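Local atomic coordinates of chlamydomonas reinhardtii THB1 (Chlamydomonas reinhardtii, PDB entry 6CII), a protein that binds heme as a group I truncated hemoglobin and, judging from its family, probably binds oxygen at the heme iron. Residues P35-F40 with H87-L92; E29-D34 with D91-H96. All blocks are in the same frame, centred on the assembly; numbering follows the deposited sequence.

Interaction 1: residues P35-F40 with H87-L92; sequences PQLAPF and HHHFDL. With HEM (protoporphyrin IX containing Fe), chain B.
The edge of F40, at CE1 and CZ, points at the face of H89: the planes stand 70° apart with ring centroids separated by 4.8 Å, and F40 CZ is 3.6 Å from H89 CE1. One face of the F40 ring carries the heme vinyl carbon CBC, 3.7 Å from F40 CD1, and the same CBC lies 3.6 Å from H89 CB. The L37 and H89 side chains pass each other pointing opposite ways; L37 CD2 comes within 3.9 Å of H89 CD2, while L37 CD1 meets L92 CB. L37, F40, H89 and F90 belong to the heme pocket of this truncated globin, so the contact joins the turn leading into helix 38-41 to the start of helix 87-103 at a heme vinyl. Q36 reaches across L92 at about a right angle, its chain extended beyond CG (chi2 -178°), and L92 CD1 lies against one face of the amide, 3.5 Å from Q36 OE1. A water donates to Q36 O at 2.9 Å and bonds H89 NE2 at 2.8 Å, in the imidazole plane. The one hydrogen-bonded link between the segments is thus this water bridge; at the rim, Q36 OE1 approaches the H88 ring edge without a bond.

Interaction 2: residues E29-D34 with D91-H96; sequences ERIVAD and DLVAAH
H96 sits between R30 and D34, its imidazole bonded at both nitrogens, where helix 87-103 faces the end of helix 16-33 in this 2-on-2 globin fold. The short helical segments 29-33 and 91-96 run at 140° to each other with axes 10.4 Å apart, a wide spacing that the histidine ring fills: H96 contributes the largest share of the buried surface. The close part of the contact is polar. R30 NE donates to H96 ND1 over 2.9 Å, with an N-H...N angle of 170°, and the bond lies near the planes of both groups although these are turned 69° apart. R30 NH2 adds a weak bond to the same nitrogen. Because ND1 accepts, the ring proton is on NE2, which donates to D34 OD2 at 2.8 Å. D34 CG is anti to the backbone N, and its other oxygen, OD1, accepts from Q36 N, so both carboxylate oxygens are engaged. With ND1 accepting from R30 and NE2 donating to D34, the bonds are consistent with a neutral ring protonated on NE2.

The apolar side is looser. I31 CG1 lies 4.0 Å from H96 CD2, and I31 CD1 and V93 CG2 are 4.5 Å apart; both residues are buried, V93 touches the heme, and L37 packs on each of them. Toward solvent, R30 is partly exposed and its side chain also touches S99 and T100. At the aspartate, OD2, using its anti lone pair, lies almost in the plane of the H96 ring.

How the interactions relate
From the N terminus, helix 16-33 ends in 29-34, the chain runs directly into 35-40 and helix 38-41, and it returns at helix 87-103, which supplies the second segment of both contacts. Interaction 1 closes the inner loop, with 46 residues between its segments, and is nested within interaction 2, which encloses 56. The pairing runs in opposite senses: 29-34 meets 91-96, and the later 35-40 meets the earlier 87-92, the two contacts sharing D91 and L92. Their centres are 7 Å apart. L37 joins them, its CD1 lying 3.6 Å from H96 CD2. Together they tie the end of helix 16-33 and the following turn to helix 87-103 beside the heme.

Interaction 1: residues P35-F40 with H87-L92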
ATOM      1  N   PRO A  35       0.291 -13.166  11.720  1.00 11.04           N
ATOM      2  CA  PRO A  35       1.332 -14.198  11.647  1.00 13.16           C
ATOM      3  C   PRO A  35       1.658 -14.639  10.240  1.00 11.13           C
ATOM      4  O   PRO A  35       2.736 -15.207  10.037  1.00 14.41           O
ATOM      5  CB  PRO A  35       0.730 -15.357  12.453  1.00 14.36           C
ATOM      6  CG  PRO A  35      -0.247 -14.723  13.355  1.00 19.51           C
ATOM      7  CD  PRO A  35      -0.822 -13.566  12.606  1.00 12.41           C
ATOM      8  N   GLN A  36       0.766 -14.415   9.271  1.00 12.13           N
ATOM      9  CA  GLN A  36       1.028 -14.833   7.900  1.00 11.74           C
ATOM     10  C   GLN A  36       1.902 -13.844   7.148  1.00 12.16           C
ATOM     11  O   GLN A  36       2.502 -14.212   6.130  1.00 14.37           O
ATOM     12  CB  GLN A  36      -0.282 -15.012   7.137  1.00 15.94           C
ATOM     13  CG  GLN A  36      -1.095 -16.194   7.600  1.00 19.43           C
ATOM     14  CD  GLN A  36      -2.353 -16.341   6.782  1.00 29.26           C
ATOM     15  OE1 GLN A  36      -2.321 -16.838   5.654  1.00 40.06           O
ATOM     16  NE2 GLN A  36      -3.468 -15.868   7.328  1.00 33.14           N
ATOM     17  N   LEU A  37       1.997 -12.614   7.631  1.00 10.20           N
ATOM     18  CA  LEU A  37       2.729 -11.572   6.931  1.00  8.79           C
ATOM     19  C   LEU A  37       3.903 -11.033   7.708  1.00 12.44           C
ATOM     20  O   LEU A  37       4.873 -10.593   7.087  1.00 11.58           O
ATOM     21  CB  LEU A  37       1.788 -10.394   6.619  1.00 10.66           C
ATOM     22  CG  LEU A  37       0.622 -10.759   5.715  1.00  9.36           C
ATOM     23  CD1 LEU A  37      -0.281  -9.531   5.596  1.00 10.29           C
ATOM     24  CD2 LEU A  37       1.138 -11.147   4.340  1.00 14.46           C
ATOM     25  N   ALA A  38       3.806 -11.001   9.042  1.00 10.53           N
ATOM     26  CA  ALA A  38       4.871 -10.454   9.881  1.00 12.25           C
ATOM     27  C   ALA A  38       6.257 -10.992   9.547  1.00 11.12           C
ATOM     28  O   ALA A  38       7.217 -10.200   9.587  1.00 11.15           O
ATOM     29  CB  ALA A  38       4.535 -10.703  11.364  1.00 11.78           C
ATOM     30  N   PRO A  39       6.451 -12.277   9.228  1.00 11.14           N
ATOM     31  CA  PRO A  39       7.822 -12.750   8.986  1.00 12.20           C
ATOM     32  C   PRO A  39       8.520 -12.053   7.833  1.00 11.58           C
ATOM     33  O   PRO A  39       9.756 -11.938   7.863  1.00 13.08           O
ATOM     34  CB  PRO A  39       7.628 -14.242   8.708  1.00 13.82           C
ATOM     35  CG  PRO A  39       6.414 -14.584   9.552  1.00 14.91           C
ATOM     36  CD  PRO A  39       5.509 -13.408   9.376  1.00 13.26           C
ATOM     37  N   PHE A  40       7.766 -11.557   6.839  1.00  9.46           N
ATOM     38  CA  PHE A  40       8.382 -10.820   5.741  1.00 10.11           C
ATOM     39  C   PHE A  40       8.970  -9.495   6.201  1.00 10.89           C
ATOM     40  O   PHE A  40       9.909  -8.992   5.571  1.00 14.52           O
ATOM     41  CB  PHE A  40       7.361 -10.577   4.630  1.00 11.17           C
ATOM     42  CG  PHE A  40       6.997 -11.816   3.869  1.00 12.18           C
ATOM     43  CD1 PHE A  40       5.845 -12.521   4.165  1.00 12.40           C
ATOM     44  CD2 PHE A  40       7.829 -12.295   2.881  1.00 15.12           C
ATOM     45  CE1 PHE A  40       5.528 -13.669   3.476  1.00 14.88           C
ATOM     46  CE2 PHE A  40       7.505 -13.450   2.189  1.00 14.06           C
ATOM     47  CZ  PHE A  40       6.357 -14.133   2.496  1.00 14.62           C
ATOM     48  N   HIS A  87       0.606 -14.668  -4.476  1.00 10.88           N
ATOM     49  CA  HIS A  87      -0.617 -13.917  -4.721  1.00 13.64           C
ATOM     50  C   HIS A  87      -1.548 -13.930  -3.523  1.00  9.48           C
ATOM     51  O   HIS A  87      -2.310 -12.975  -3.318  1.00 14.10           O
ATOM     52  CB  HIS A  87      -1.308 -14.482  -5.959  1.00 14.19           C
ATOM     53  CG  HIS A  87      -0.809 -13.894  -7.238  1.00 17.05           C
ATOM     54  ND1 HIS A  87       0.485 -14.061  -7.688  1.00 13.13           N
ATOM     55  CD2 HIS A  87      -1.431 -13.120  -8.158  1.00 18.84           C
ATOM     56  CE1 HIS A  87       0.632 -13.432  -8.843  1.00 15.63           C
ATOM     57  NE2 HIS A  87      -0.514 -12.847  -9.147  1.00 14.79           N
ATOM     58  N   HIS A  88      -1.516 -14.991  -2.722  1.00 13.03           N
ATOM     59  CA  HIS A  88      -2.361 -14.999  -1.535  1.00 13.92           C
ATOM     60  C   HIS A  88      -1.903 -13.938  -0.547  1.00 12.44           C
ATOM     61  O   HIS A  88      -2.736 -13.251   0.057  1.00 12.31           O
ATOM     62  CB  HIS A  88      -2.362 -16.375  -0.874  1.00 15.75           C
ATOM     63  CG  HIS A  88      -3.137 -16.429   0.412  1.00 16.46           C
ATOM     64  ND1 HIS A  88      -4.489 -16.160   0.479  1.00 22.03           N
ATOM     65  CD2 HIS A  88      -2.744 -16.701   1.680  1.00 23.41           C
ATOM     66  CE1 HIS A  88      -4.896 -16.278   1.730  1.00 20.73           C
ATOM     67  NE2 HIS A  88      -3.860 -16.615   2.475  1.00 23.73           N
ATOM     68  N   HIS A  89      -0.580 -13.767  -0.392  1.00  9.17           N
ATOM     69  CA  HIS A  89      -0.105 -12.679   0.462  1.00 10.19           C
ATOM     70  C   HIS A  89      -0.592 -11.342  -0.054  1.00 10.60           C
ATOM     71  O   HIS A  89      -0.955 -10.454   0.733  1.00 10.32           O
ATOM     72  CB  HIS A  89       1.419 -12.647   0.538  1.00  9.12           C
ATOM     73  CG  HIS A  89       2.017 -13.869   1.148  1.00  9.93           C
ATOM     74  ND1 HIS A  89       2.959 -14.627   0.497  1.00 11.82           N
ATOM     75  CD2 HIS A  89       1.810 -14.462   2.345  1.00 13.16           C
ATOM     76  CE1 HIS A  89       3.289 -15.658   1.257  1.00 13.94           C
ATOM     77  NE2 HIS A  89       2.607 -15.580   2.389  1.00 12.95           N
ATOM     78  N   PHE A  90      -0.550 -11.150  -1.369  1.00 11.55           N
ATOM     79  CA  PHE A  90      -1.076  -9.919  -1.938  1.00 12.19           C
ATOM     80  C   PHE A  90      -2.521  -9.696  -1.514  1.00 11.89           C
ATOM     81  O   PHE A  90      -2.885  -8.590  -1.103  1.00 11.23           O
ATOM     82  CB  PHE A  90      -0.938  -9.941  -3.458  1.00 11.97           C
ATOM     83  CG  PHE A  90      -1.371  -8.666  -4.120  1.00 10.02           C
ATOM     84  CD1 PHE A  90      -2.715  -8.434  -4.395  1.00 14.07           C
ATOM     85  CD2 PHE A  90      -0.441  -7.714  -4.479  1.00 11.71           C
ATOM     86  CE1 PHE A  90      -3.120  -7.255  -4.998  1.00 11.94           C
ATOM     87  CE2 PHE A  90      -0.832  -6.540  -5.100  1.00 17.88           C
ATOM     88  CZ  PHE A  90      -2.163  -6.306  -5.359  1.00 15.70           C
ATOM     89  N   ASP A  91      -3.350 -10.747  -1.547  1.00  8.77           N
ATOM     90  CA  ASP A  91      -4.740 -10.583  -1.136  1.00 10.98           C
ATOM     91  C   ASP A  91      -4.843 -10.230   0.335  1.00 11.15           C
ATOM     92  O   ASP A  91      -5.666  -9.390   0.717  1.00 12.61           O
ATOM     93  CB  ASP A  91      -5.549 -11.855  -1.402  1.00 11.96           C
ATOM     94  CG  ASP A  91      -5.802 -12.100  -2.869  1.00 16.88           C
ATOM     95  OD1 ASP A  91      -5.764 -11.155  -3.685  1.00 16.37           O
ATOM     96  OD2 ASP A  91      -6.041 -13.276  -3.209  1.00 17.09           O
ATOM     97  N   LEU A  92      -4.006 -10.844   1.176  1.00 10.12           N
ATOM     98  CA  LEU A  92      -4.040 -10.516   2.595  1.00 10.72           C
ATOM     99  C   LEU A  92      -3.663  -9.062   2.819  1.00 10.59           C
ATOM    100  O   LEU A  92      -4.244  -8.380   3.687  1.00 11.13           O
ATOM    101  CB  LEU A  92      -3.094 -11.431   3.371  1.00 13.32           C
ATOM    102  CG  LEU A  92      -3.390 -12.938   3.436  1.00 12.73           C
ATOM    103  CD1 LEU A  92      -2.295 -13.560   4.317  1.00 16.20           C
ATOM    104  CD2 LEU A  92      -4.785 -13.235   4.010  1.00 18.12           C
TER
HETATM  105  CHA HEM B 201       8.682  -3.130  -0.177  1.00 10.16           C
HETATM  106  CHB HEM B 201       4.463  -1.587  -2.117  1.00 10.21           C
HETATM  107  CHC HEM B 201       2.601  -6.117  -1.529  1.00  9.43           C
HETATM  108  CHD HEM B 201       6.507  -7.272   1.277  1.00 12.52           C
HETATM  109  C1A HEM B 201       7.698  -2.376  -0.772  1.00 11.67           C
HETATM  110  C2A HEM B 201       7.852  -0.990  -1.145  1.00 11.09           C
HETATM  111  C3A HEM B 201       6.699  -0.572  -1.662  1.00 10.73           C
HETATM  112  C4A HEM B 201       5.751  -1.646  -1.639  1.00 11.00           C
HETATM  113  CMA HEM B 201       6.337   0.826  -2.210  1.00 13.11           C
HETATM  114  CAA HEM B 201       9.173  -0.207  -0.959  1.00 14.43           C
HETATM  115  CBA HEM B 201      10.043  -0.482  -2.195  1.00 18.94           C
HETATM  116  CGA HEM B 201      11.250   0.410  -2.177  1.00 19.92           C
HETATM  117  O1A HEM B 201      11.144   1.539  -2.712  1.00 22.88           O
HETATM  118  O2A HEM B 201      12.296  -0.002  -1.613  1.00 27.28           O
HETATM  119  C1B HEM B 201       3.621  -2.687  -2.087  1.00  9.90           C
HETATM  120  C2B HEM B 201       2.249  -2.654  -2.507  1.00 15.01           C
HETATM  121  C3B HEM B 201       1.718  -3.868  -2.353  1.00 12.14           C
HETATM  122  C4B HEM B 201       2.737  -4.756  -1.817  1.00 10.16           C
HETATM  123  CMB HEM B 201       1.543  -1.397  -3.053  1.00 15.07           C
HETATM  124  CAB HEM B 201       0.257  -4.191  -2.717  1.00 15.53           C
HETATM  125  CBB HEM B 201      -0.418  -5.185  -2.151  1.00 20.24           C
HETATM  126  C1C HEM B 201       3.510  -6.783  -0.721  1.00 10.84           C
HETATM  127  C2C HEM B 201       3.381  -8.148  -0.246  1.00 11.55           C
HETATM  128  C3C HEM B 201       4.459  -8.448   0.507  1.00 11.88           C
HETATM  129  C4C HEM B 201       5.309  -7.284   0.577  1.00  9.25           C
HETATM  130  CMC HEM B 201       2.188  -9.056  -0.633  1.00 12.57           C
HETATM  131  CAC HEM B 201       4.812  -9.760   1.262  1.00 11.55           C
HETATM  132  CBC HEM B 201       3.859 -10.344   1.972  1.00 19.33           C
HETATM  133  C1D HEM B 201       7.376  -6.196   1.126  1.00  8.92           C
HETATM  134  C2D HEM B 201       8.630  -6.118   1.814  1.00 11.08           C
HETATM  135  C3D HEM B 201       9.259  -4.985   1.430  1.00 10.88           C
HETATM  136  C4D HEM B 201       8.421  -4.315   0.474  1.00  9.01           C
HETATM  137  CMD HEM B 201       9.128  -7.169   2.833  1.00 14.78           C
HETATM  138  CAD HEM B 201      10.632  -4.505   1.932  1.00 12.14           C
HETATM  139  CBD HEM B 201      11.733  -5.299   1.229  1.00 18.74           C
HETATM  140  CGD HEM B 201      13.085  -4.850   1.744  1.00 27.45           C
HETATM  141  O1D HEM B 201      13.900  -5.726   2.127  1.00 33.45           O
HETATM  142  O2D HEM B 201      13.344  -3.618   1.761  1.00 24.25           O
HETATM  143  NA  HEM B 201       6.400  -2.731  -1.102  1.00  9.51           N
HETATM  144  NB  HEM B 201       3.888  -3.993  -1.654  1.00 13.54           N
HETATM  145  NC  HEM B 201       4.727  -6.293  -0.226  1.00  9.03           N
HETATM  146  ND  HEM B 201       7.269  -5.067   0.311  1.00  8.71           N
HETATM  147 FE   HEM B 201       5.597  -4.499  -0.670  1.00 11.65          FE
HETATM  148  O   HOH W   1       2.345 -16.776   4.877  1.00 26.31           O

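Interaction 2: residues E29-D34 with D91-H96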
ATOM      1  N   GLU A  29       0.678  -1.609  11.432  1.00  8.85           N
ATOM      2  CA  GLU A  29       0.429  -2.221  12.740  1.00  9.06           C
ATOM      3  C   GLU A  29      -0.332  -3.535  12.599  1.00 10.93           C
ATOM      4  O   GLU A  29      -0.031  -4.506  13.310  1.00  9.61           O
ATOM      5  CB  GLU A  29      -0.311  -1.253  13.677  1.00  9.83           C
ATOM      6  CG  GLU A  29       0.556  -0.030  14.082  1.00 11.23           C
ATOM      7  CD  GLU A  29       1.868  -0.364  14.842  1.00 15.52           C
ATOM      8  OE1 GLU A  29       2.094  -1.513  15.231  1.00 17.62           O
ATOM      9  OE2 GLU A  29       2.698   0.544  15.035  1.00 24.38           O
ATOM     10  N   ARG A  30      -1.305  -3.598  11.675  1.00  7.57           N
ATOM     11  CA  ARG A  30      -2.004  -4.857  11.408  1.00  7.57           C
ATOM     12  C   ARG A  30      -1.070  -5.877  10.773  1.00  8.39           C
ATOM     13  O   ARG A  30      -1.145  -7.068  11.070  1.00 11.20           O
ATOM     14  CB  ARG A  30      -3.203  -4.625  10.477  1.00 10.04           C
ATOM     15  CG  ARG A  30      -4.239  -3.665  11.009  1.00 10.35           C
ATOM     16  CD  ARG A  30      -5.296  -3.363   9.944  1.00 11.95           C
ATOM     17  NE  ARG A  30      -5.985  -4.572   9.480  1.00 12.20           N
ATOM     18  CZ  ARG A  30      -7.246  -4.892   9.743  1.00 16.71           C
ATOM     19  NH1 ARG A  30      -8.012  -4.099  10.482  1.00 13.82           N
ATOM     20  NH2 ARG A  30      -7.751  -6.020   9.248  1.00 11.78           N
ATOM     21  N   ILE A  31      -0.211  -5.438   9.850  1.00  8.51           N
ATOM     22  CA  ILE A  31       0.605  -6.423   9.143  1.00  5.65           C
ATOM     23  C   ILE A  31       1.598  -7.080  10.094  1.00  9.04           C
ATOM     24  O   ILE A  31       1.816  -8.302  10.048  1.00 10.00           O
ATOM     25  CB  ILE A  31       1.290  -5.758   7.937  1.00 11.48           C
ATOM     26  CG1 ILE A  31       0.254  -5.630   6.813  1.00 14.39           C
ATOM     27  CG2 ILE A  31       2.497  -6.566   7.501  1.00 11.76           C
ATOM     28  CD1 ILE A  31       0.666  -4.749   5.620  1.00 15.94           C
ATOM     29  N   VAL A  32       2.196  -6.306  11.000  1.00 12.52           N
ATOM     30  CA  VAL A  32       3.197  -6.919  11.861  1.00  9.98           C
ATOM     31  C   VAL A  32       2.553  -7.769  12.935  1.00 11.97           C
ATOM     32  O   VAL A  32       3.252  -8.563  13.564  1.00 12.92           O
ATOM     33  CB  VAL A  32       4.145  -5.876  12.483  1.00 13.25           C
ATOM     34  CG1 VAL A  32       4.834  -5.080  11.402  1.00 13.43           C
ATOM     35  CG2 VAL A  32       3.412  -4.987  13.461  1.00 16.08           C
ATOM     36  N   ALA A  33       1.241  -7.628  13.146  1.00 10.74           N
ATOM     37  CA  ALA A  33       0.507  -8.483  14.067  1.00  9.92           C
ATOM     38  C   ALA A  33      -0.055  -9.720  13.378  1.00 11.68           C
ATOM     39  O   ALA A  33      -0.595 -10.592  14.060  1.00 12.58           O
ATOM     40  CB  ALA A  33      -0.647  -7.711  14.735  1.00 10.85           C
ATOM     41  N   ASP A  34       0.072  -9.814  12.056  1.00  8.99           N
ATOM     42  CA  ASP A  34      -0.546 -10.883  11.284  1.00  9.87           C
ATOM     43  C   ASP A  34       0.481 -11.996  11.115  1.00 10.24           C
ATOM     44  O   ASP A  34       1.468 -11.805  10.399  1.00 10.81           O
ATOM     45  CB  ASP A  34      -0.996 -10.350   9.934  1.00 11.46           C
ATOM     46  CG  ASP A  34      -1.649 -11.408   9.060  1.00 15.03           C
ATOM     47  OD1 ASP A  34      -1.425 -12.623   9.287  1.00 11.99           O
ATOM     48  OD2 ASP A  34      -2.397 -11.002   8.150  1.00 14.04           O
ATOM     49  N   ASP A  91      -3.350 -10.747  -1.547  1.00  8.77           N
ATOM     50  CA  ASP A  91      -4.740 -10.583  -1.136  1.00 10.98           C
ATOM     51  C   ASP A  91      -4.843 -10.230   0.335  1.00 11.15           C
ATOM     52  O   ASP A  91      -5.666  -9.390   0.717  1.00 12.61           O
ATOM     53  CB  ASP A  91      -5.549 -11.855  -1.402  1.00 11.96           C
ATOM     54  CG  ASP A  91      -5.802 -12.100  -2.869  1.00 16.88           C
ATOM     55  OD1 ASP A  91      -5.764 -11.155  -3.685  1.00 16.37           O
ATOM     56  OD2 ASP A  91      -6.041 -13.276  -3.209  1.00 17.09           O
ATOM     57  N   LEU A  92      -4.006 -10.844   1.176  1.00 10.12           N
ATOM     58  CA  LEU A  92      -4.040 -10.516   2.595  1.00 10.72           C
ATOM     59  C   LEU A  92      -3.663  -9.062   2.819  1.00 10.59           C
ATOM     60  O   LEU A  92      -4.244  -8.380   3.687  1.00 11.13           O
ATOM     61  CB  LEU A  92      -3.094 -11.431   3.371  1.00 13.32           C
ATOM     62  CG  LEU A  92      -3.390 -12.938   3.436  1.00 12.73           C
ATOM     63  CD1 LEU A  92      -2.295 -13.560   4.317  1.00 16.20           C
ATOM     64  CD2 LEU A  92      -4.785 -13.235   4.010  1.00 18.12           C
ATOM     65  N   VAL A  93      -2.649  -8.586   2.085  1.00  9.59           N
ATOM     66  CA  VAL A  93      -2.185  -7.209   2.248  1.00 10.84           C
ATOM     67  C   VAL A  93      -3.253  -6.235   1.791  1.00 12.66           C
ATOM     68  O   VAL A  93      -3.534  -5.240   2.463  1.00 11.14           O
ATOM     69  CB  VAL A  93      -0.867  -7.010   1.485  1.00 11.31           C
ATOM     70  CG1 VAL A  93      -0.574  -5.527   1.373  1.00 13.67           C
ATOM     71  CG2 VAL A  93       0.231  -7.670   2.255  1.00 11.46           C
ATOM     72  N   ALA A  94      -3.887  -6.530   0.659  1.00 10.02           N
ATOM     73  CA  ALA A  94      -4.950  -5.677   0.151  1.00 14.62           C
ATOM     74  C   ALA A  94      -6.108  -5.603   1.128  1.00 14.31           C
ATOM     75  O   ALA A  94      -6.674  -4.523   1.350  1.00 14.03           O
ATOM     76  CB  ALA A  94      -5.426  -6.206  -1.205  1.00 17.58           C
ATOM     77  N   ALA A  95      -6.452  -6.738   1.750  1.00 10.04           N
ATOM     78  CA  ALA A  95      -7.560  -6.762   2.692  1.00 12.48           C
ATOM     79  C   ALA A  95      -7.239  -5.966   3.951  1.00 14.75           C
ATOM     80  O   ALA A  95      -8.119  -5.309   4.516  1.00 13.34           O
ATOM     81  CB  ALA A  95      -7.905  -8.210   3.045  1.00 11.90           C
ATOM     82  N   HIS A  96      -5.982  -5.993   4.399  1.00 11.60           N
ATOM     83  CA  HIS A  96      -5.611  -5.120   5.501  1.00  9.59           C
ATOM     84  C   HIS A  96      -5.802  -3.663   5.134  1.00 12.61           C
ATOM     85  O   HIS A  96      -6.218  -2.863   5.974  1.00 10.92           O
ATOM     86  CB  HIS A  96      -4.163  -5.341   5.914  1.00 11.81           C
ATOM     87  CG  HIS A  96      -3.968  -6.537   6.775  1.00  9.61           C
ATOM     88  ND1 HIS A  96      -4.577  -6.675   8.006  1.00 14.06           N
ATOM     89  CD2 HIS A  96      -3.201  -7.637   6.603  1.00  9.32           C
ATOM     90  CE1 HIS A  96      -4.203  -7.819   8.548  1.00 14.86           C
ATOM     91  NE2 HIS A  96      -3.367  -8.421   7.716  1.00 10.63           N
TER